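Local coordinates for protein multisubunit Na+/H+ antiporter, E subunit (Anoxybacillus flavithermus, PDB 6Z16) that probably serves as a membrane subunit of a multisubunit cation/proton antiporter that exchanges sodium ions for protons across the cell membrane, at residues Phe3-Trp15 / Phe27-Phe39. Numbering follows the deposited sequence.
With PTY (phosphatidylethanolamine), chain B.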
loop_
_atom_site.group_PDB
_atom_site.type_symbol
_atom_site.label_atom_id
_atom_site.label_comp_id
_atom_site.label_asym_id
_atom_site.label_seq_id
_atom_site.Cartn_x
_atom_site.Cartn_y
_atom_site.Cartn_z
ATOM N N PHE E 3 8.157 8.126 -12.718
ATOM C CA PHE E 3 8.438 9.065 -11.642
ATOM C C PHE E 3 7.171 9.765 -11.185
ATOM O O PHE E 3 6.987 10.001 -9.989
ATOM C CB PHE E 3 9.477 10.078 -12.103
ATOM C CG PHE E 3 9.871 11.060 -11.051
ATOM C CD1 PHE E 3 10.651 10.667 -9.981
ATOM C CD2 PHE E 3 9.495 12.386 -11.147
ATOM C CE1 PHE E 3 11.029 11.572 -9.009
ATOM C CE2 PHE E 3 9.876 13.298 -10.185
ATOM C CZ PHE E 3 10.640 12.891 -9.113
ATOM N N GLN E 4 6.272 10.066 -12.119
ATOM C CA GLN E 4 5.004 10.683 -11.761
ATOM C C GLN E 4 4.122 9.712 -10.999
ATOM O O GLN E 4 3.405 10.112 -10.076
ATOM C CB GLN E 4 4.294 11.150 -13.016
ATOM C CG GLN E 4 5.124 12.059 -13.866
ATOM C CD GLN E 4 4.394 12.452 -15.108
ATOM O OE1 GLN E 4 3.230 12.108 -15.279
ATOM N NE2 GLN E 4 5.079 13.126 -16.014
ATOM N N ILE E 5 4.179 8.428 -11.351
ATOM C CA ILE E 5 3.378 7.440 -10.643
ATOM C C ILE E 5 3.909 7.249 -9.231
ATOM O O ILE E 5 3.138 7.198 -8.265
ATOM C CB ILE E 5 3.350 6.117 -11.421
ATOM C CG1 ILE E 5 2.863 6.352 -12.844
ATOM C CG2 ILE E 5 2.418 5.138 -10.750
ATOM C CD1 ILE E 5 2.982 5.149 -13.728
ATOM N N LEU E 6 5.237 7.188 -9.088
ATOM C CA LEU E 6 5.858 7.099 -7.769
ATOM C C LEU E 6 5.579 8.346 -6.941
ATOM O O LEU E 6 5.383 8.267 -5.720
ATOM C CB LEU E 6 7.365 6.894 -7.924
ATOM C CG LEU E 6 8.164 6.772 -6.630
ATOM C CD1 LEU E 6 7.810 5.502 -5.885
ATOM C CD2 LEU E 6 9.641 6.857 -6.908
ATOM N N LEU E 7 5.519 9.501 -7.601
ATOM C CA LEU E 7 5.280 10.753 -6.909
ATOM C C LEU E 7 3.841 10.826 -6.419
ATOM O O LEU E 7 3.577 11.319 -5.318
ATOM C CB LEU E 7 5.617 11.907 -7.846
ATOM C CG LEU E 7 6.018 13.238 -7.223
ATOM C CD1 LEU E 7 6.982 13.916 -8.156
ATOM C CD2 LEU E 7 4.839 14.137 -6.964
ATOM N N ASN E 8 2.907 10.296 -7.210
ATOM C CA ASN E 8 1.517 10.205 -6.779
ATOM C C ASN E 8 1.362 9.231 -5.613
ATOM O O ASN E 8 0.569 9.478 -4.693
ATOM C CB ASN E 8 0.654 9.785 -7.967
ATOM C CG ASN E 8 -0.787 10.254 -7.861
ATOM O OD1 ASN E 8 -1.491 10.314 -8.865
ATOM N ND2 ASN E 8 -1.238 10.574 -6.654
ATOM N N VAL E 9 2.129 8.136 -5.622
ATOM C CA VAL E 9 2.076 7.184 -4.510
ATOM C C VAL E 9 2.613 7.813 -3.225
ATOM O O VAL E 9 2.014 7.671 -2.147
ATOM C CB VAL E 9 2.831 5.892 -4.877
ATOM C CG1 VAL E 9 2.966 4.975 -3.672
ATOM C CG2 VAL E 9 2.092 5.155 -5.970
ATOM N N ILE E 10 3.715 8.560 -3.316
ATOM C CA ILE E 10 4.253 9.132 -2.085
ATOM C C ILE E 10 3.428 10.335 -1.623
ATOM O O ILE E 10 3.372 10.613 -0.423
ATOM C CB ILE E 10 5.757 9.455 -2.222
ATOM C CG1 ILE E 10 6.061 10.501 -3.299
ATOM C CG2 ILE E 10 6.548 8.185 -2.496
ATOM C CD1 ILE E 10 6.268 11.917 -2.781
ATOM N N LEU E 11 2.743 11.043 -2.533
ATOM C CA LEU E 11 1.792 12.059 -2.080
ATOM C C LEU E 11 0.578 11.437 -1.406
ATOM O O LEU E 11 0.024 12.029 -0.474
ATOM C CB LEU E 11 1.337 12.952 -3.232
ATOM C CG LEU E 11 2.317 13.988 -3.776
ATOM C CD1 LEU E 11 1.691 14.738 -4.925
ATOM C CD2 LEU E 11 2.723 14.950 -2.690
ATOM N N ALA E 12 0.156 10.250 -1.849
ATOM C CA ALA E 12 -0.870 9.526 -1.104
ATOM C C ALA E 12 -0.368 9.096 0.269
ATOM O O ALA E 12 -1.139 9.097 1.237
ATOM C CB ALA E 12 -1.342 8.318 -1.905
ATOM N N PHE E 13 0.918 8.749 0.373
ATOM C CA PHE E 13 1.518 8.462 1.678
ATOM C C PHE E 13 1.515 9.690 2.583
ATOM O O PHE E 13 1.226 9.587 3.782
ATOM C CB PHE E 13 2.948 7.950 1.502
ATOM C CG PHE E 13 3.038 6.543 0.993
ATOM C CD1 PHE E 13 1.961 5.679 1.097
ATOM C CD2 PHE E 13 4.205 6.087 0.404
ATOM C CE1 PHE E 13 2.050 4.383 0.628
ATOM C CE2 PHE E 13 4.301 4.798 -0.069
ATOM C CZ PHE E 13 3.223 3.945 0.041
ATOM N N VAL E 14 1.847 10.859 2.026
ATOM C CA VAL E 14 1.846 12.102 2.794
ATOM C C VAL E 14 0.428 12.463 3.231
ATOM O O VAL E 14 0.216 12.941 4.351
ATOM C CB VAL E 14 2.512 13.229 1.978
ATOM C CG1 VAL E 14 2.391 14.574 2.663
ATOM C CG2 VAL E 14 3.977 12.925 1.777
ATOM N N TRP E 15 -0.567 12.195 2.379
ATOM C CA TRP E 15 -1.959 12.413 2.773
ATOM C C TRP E 15 -2.384 11.466 3.891
ATOM O O TRP E 15 -3.130 11.865 4.792
ATOM C CB TRP E 15 -2.896 12.250 1.577
ATOM C CG TRP E 15 -4.330 12.463 1.967
ATOM C CD1 TRP E 15 -5.253 11.499 2.260
ATOM C CD2 TRP E 15 -5.000 13.716 2.120
ATOM N NE1 TRP E 15 -6.451 12.075 2.594
ATOM C CE2 TRP E 15 -6.325 13.435 2.512
ATOM C CE3 TRP E 15 -4.611 15.047 1.967
ATOM C CZ2 TRP E 15 -7.258 14.435 2.746
ATOM C CZ3 TRP E 15 -5.538 16.037 2.200
ATOM C CH2 TRP E 15 -6.846 15.726 2.589
ATOM N N PHE E 27 -5.894 5.917 1.259
ATOM C CA PHE E 27 -4.911 5.846 0.184
ATOM C C PHE E 27 -5.531 6.216 -1.157
ATOM O O PHE E 27 -4.911 6.930 -1.951
ATOM C CB PHE E 27 -4.292 4.449 0.118
ATOM C CG PHE E 27 -3.236 4.306 -0.939
ATOM C CD1 PHE E 27 -1.972 4.834 -0.744
ATOM C CD2 PHE E 27 -3.509 3.653 -2.128
ATOM C CE1 PHE E 27 -0.994 4.709 -1.714
ATOM C CE2 PHE E 27 -2.539 3.529 -3.104
ATOM C CZ PHE E 27 -1.279 4.057 -2.896
ATOM N N LEU E 28 -6.760 5.762 -1.417
ATOM C CA LEU E 28 -7.431 6.134 -2.661
ATOM C C LEU E 28 -7.796 7.613 -2.688
ATOM O O LEU E 28 -7.683 8.260 -3.738
ATOM C CB LEU E 28 -8.676 5.275 -2.882
ATOM C CG LEU E 28 -8.536 3.981 -3.691
ATOM C CD1 LEU E 28 -7.770 2.892 -2.975
ATOM C CD2 LEU E 28 -9.908 3.477 -4.103
ATOM N N VAL E 29 -8.224 8.166 -1.546
ATOM C CA VAL E 29 -8.536 9.597 -1.472
ATOM C C VAL E 29 -7.284 10.432 -1.722
ATOM O O VAL E 29 -7.294 11.375 -2.528
ATOM C CB VAL E 29 -9.188 9.937 -0.119
ATOM C CG1 VAL E 29 -9.340 11.433 0.038
ATOM C CG2 VAL E 29 -10.546 9.284 -0.010
ATOM N N GLY E 30 -6.177 10.070 -1.068
ATOM C CA GLY E 30 -4.925 10.765 -1.294
ATOM C C GLY E 30 -4.372 10.574 -2.689
ATOM O O GLY E 30 -3.726 11.475 -3.226
ATOM N N TYR E 31 -4.656 9.428 -3.314
ATOM C CA TYR E 31 -4.215 9.208 -4.686
ATOM C C TYR E 31 -4.999 10.075 -5.661
ATOM O O TYR E 31 -4.432 10.587 -6.630
ATOM C CB TYR E 31 -4.350 7.731 -5.055
ATOM C CG TYR E 31 -3.813 7.417 -6.432
ATOM C CD1 TYR E 31 -2.447 7.315 -6.653
ATOM C CD2 TYR E 31 -4.669 7.245 -7.515
ATOM C CE1 TYR E 31 -1.947 7.037 -7.909
ATOM C CE2 TYR E 31 -4.176 6.974 -8.777
ATOM C CZ TYR E 31 -2.814 6.870 -8.966
ATOM O OH TYR E 31 -2.314 6.597 -10.216
ATOM N N MET E 32 -6.299 10.261 -5.413
ATOM C CA MET E 32 -7.098 11.154 -6.254
ATOM C C MET E 32 -6.657 12.608 -6.102
ATOM O O MET E 32 -6.541 13.341 -7.099
ATOM C CB MET E 32 -8.579 10.999 -5.908
ATOM C CG MET E 32 -9.172 9.652 -6.299
ATOM S SD MET E 32 -10.845 9.379 -5.682
ATOM C CE MET E 32 -11.782 10.524 -6.687
ATOM N N ILE E 33 -6.390 13.028 -4.859
ATOM C CA ILE E 33 -5.903 14.384 -4.604
ATOM C C ILE E 33 -4.545 14.604 -5.264
ATOM O O ILE E 33 -4.313 15.633 -5.911
ATOM C CB ILE E 33 -5.856 14.650 -3.087
ATOM C CG1 ILE E 33 -7.260 14.628 -2.499
ATOM C CG2 ILE E 33 -5.238 15.994 -2.784
ATOM C CD1 ILE E 33 -7.270 14.570 -1.004
ATOM N N GLY E 34 -3.649 13.620 -5.159
ATOM C CA GLY E 34 -2.365 13.719 -5.824
ATOM C C GLY E 34 -2.462 13.673 -7.333
ATOM O O GLY E 34 -1.633 14.267 -8.023
ATOM N N LEU E 35 -3.478 12.989 -7.864
ATOM C CA LEU E 35 -3.725 13.008 -9.302
ATOM C C LEU E 35 -4.099 14.407 -9.770
ATOM O O LEU E 35 -3.598 14.882 -10.800
ATOM C CB LEU E 35 -4.827 12.005 -9.646
ATOM C CG LEU E 35 -5.263 11.851 -11.103
ATOM C CD1 LEU E 35 -4.123 11.371 -11.965
ATOM C CD2 LEU E 35 -6.438 10.896 -11.186
ATOM N N PHE E 36 -4.940 15.096 -8.992
ATOM C CA PHE E 36 -5.290 16.481 -9.314
ATOM C C PHE E 36 -4.072 17.400 -9.221
ATOM O O PHE E 36 -3.867 18.271 -10.081
ATOM C CB PHE E 36 -6.396 16.976 -8.381
ATOM C CG PHE E 36 -7.733 16.317 -8.605
ATOM C CD1 PHE E 36 -8.009 15.629 -9.780
ATOM C CD2 PHE E 36 -8.717 16.388 -7.631
ATOM C CE1 PHE E 36 -9.235 15.023 -9.975
ATOM C CE2 PHE E 36 -9.946 15.786 -7.822
ATOM C CZ PHE E 36 -10.205 15.105 -8.995
ATOM N N ILE E 37 -3.238 17.190 -8.198
ATOM C CA ILE E 37 -2.063 18.032 -7.979
ATOM C C ILE E 37 -1.030 17.844 -9.087
ATOM O O ILE E 37 -0.470 18.820 -9.599
ATOM C CB ILE E 37 -1.482 17.747 -6.584
ATOM C CG1 ILE E 37 -2.449 18.249 -5.529
ATOM C CG2 ILE E 37 -0.145 18.415 -6.386
ATOM C CD1 ILE E 37 -2.164 17.731 -4.190
ATOM N N LEU E 38 -0.775 16.598 -9.491
ATOM C CA LEU E 38 0.088 16.360 -10.642
ATOM C C LEU E 38 -0.525 16.835 -11.948
ATOM O O LEU E 38 0.223 17.110 -12.891
ATOM C CB LEU E 38 0.440 14.883 -10.783
ATOM C CG LEU E 38 1.700 14.354 -10.109
ATOM C CD1 LEU E 38 1.551 14.237 -8.625
ATOM C CD2 LEU E 38 2.026 13.022 -10.700
ATOM N N PHE E 39 -1.856 16.921 -12.043
ATOM C CA PHE E 39 -2.427 17.571 -13.216
ATOM C C PHE E 39 -2.151 19.068 -13.214
ATOM O O PHE E 39 -2.009 19.668 -14.285
ATOM C CB PHE E 39 -3.930 17.313 -13.318
ATOM C CG PHE E 39 -4.555 17.952 -14.522
ATOM C CD1 PHE E 39 -4.291 17.460 -15.788
ATOM C CD2 PHE E 39 -5.378 19.059 -14.395
ATOM C CE1 PHE E 39 -4.839 18.049 -16.906
ATOM C CE2 PHE E 39 -5.934 19.653 -15.511
ATOM C CZ PHE E 39 -5.663 19.145 -16.767
HETATM C C1 PTY B . 10.223 17.701 -8.415
HETATM C C2 PTY B . 11.171 14.618 -13.773
HETATM C C3 PTY B . 11.883 15.984 -13.696
HETATM O O4 PTY B . 10.872 16.520 -7.891
HETATM C C5 PTY B . 8.764 17.966 -10.465
HETATM C C6 PTY B . 9.001 17.234 -9.167
HETATM O O7 PTY B . 7.812 17.154 -8.298
HETATM C C8 PTY B . 7.343 18.228 -7.623
HETATM O O10 PTY B . 7.581 19.374 -7.900
HETATM C C11 PTY B . 6.489 17.796 -6.470
HETATM C C12 PTY B . 7.156 16.693 -5.661
HETATM C C13 PTY B . 7.317 17.023 -4.190
HETATM C C14 PTY B . 6.011 17.157 -3.432
HETATM C C15 PTY B . 6.205 17.342 -1.937
HETATM C C16 PTY B . 6.925 16.181 -1.277
HETATM C C17 PTY B . 7.293 16.421 0.178
HETATM C C18 PTY B . 6.101 16.625 1.099
HETATM C C19 PTY B . 6.478 16.799 2.562
HETATM C C20 PTY B . 7.264 15.633 3.137
HETATM C C30 PTY B . 11.599 16.653 -6.782
HETATM C C31 PTY B . 12.206 15.341 -6.384
HETATM O O30 PTY B . 11.743 17.690 -6.196
HETATM C C32 PTY B . 11.266 14.462 -5.572
HETATM C C33 PTY B . 10.958 15.039 -4.202
HETATM C C34 PTY B . 10.378 14.031 -3.221
HETATM C C35 PTY B . 10.264 14.564 -1.802
HETATM C C36 PTY B . 9.859 13.518 -0.778
HETATM C C37 PTY B . 10.863 12.386 -0.626
HETATM P P1 PTY B . 10.735 17.801 -12.124
HETATM O O11 PTY B . 11.623 16.509 -12.372
HETATM O O12 PTY B . 10.382 18.263 -13.353
HETATM O O13 PTY B . 11.401 18.718 -11.305
HETATM O O14 PTY B . 9.517 17.286 -11.491
HETATM N N1 PTY B . 10.697 14.403 -15.141
#
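Helices 3-15 and 27-39 cross at 126°, their axes 7.8 Å apart, and are closest where Ala12 CA lies 4.2 Å from Gly30 CA. With no side chain, Gly30 and Gly34 fit this close approach; a CB on Gly30 would probably crowd Trp15, and one on Gly34 Asn8. Asn8 reaches across beside Gly34. A chi1 of -153°, CG anti to the backbone N, carries the amide across to the other helix, where ND2 donates a hydrogen bond of 3.2 Å to Tyr31 O, on a lone pair. That carbonyl also accepts the helical bond from Leu35 N. The Asn8 amide stacks on one face of the Tyr31 ring, the planes 15° apart. Asn8 OD1 and Tyr31 OH both hydrogen-bond Tyr50 OH. Ile33 CD1 sits over the six-membered ring of Trp15, 3.6 Å from its centroid, a CH-pi contact. With an alanine here instead of Trp15, Ile33 CD1 is likely to lose the ring face it lies on, and Gly30 CA would be less covered. Ala12 CB packs on Phe27 CE1 at 3.6 Å. Leu38 CD1 touches Leu7 CD2 and Leu11 CD1, and Leu7 CD1 also meets the phosphatidylethanolamine. The contact thus joins two probably membrane-embedded helices through glycine-mediated close packing, with the buried Asn8 amide hydrogen-bonded inside a largely apolar interface.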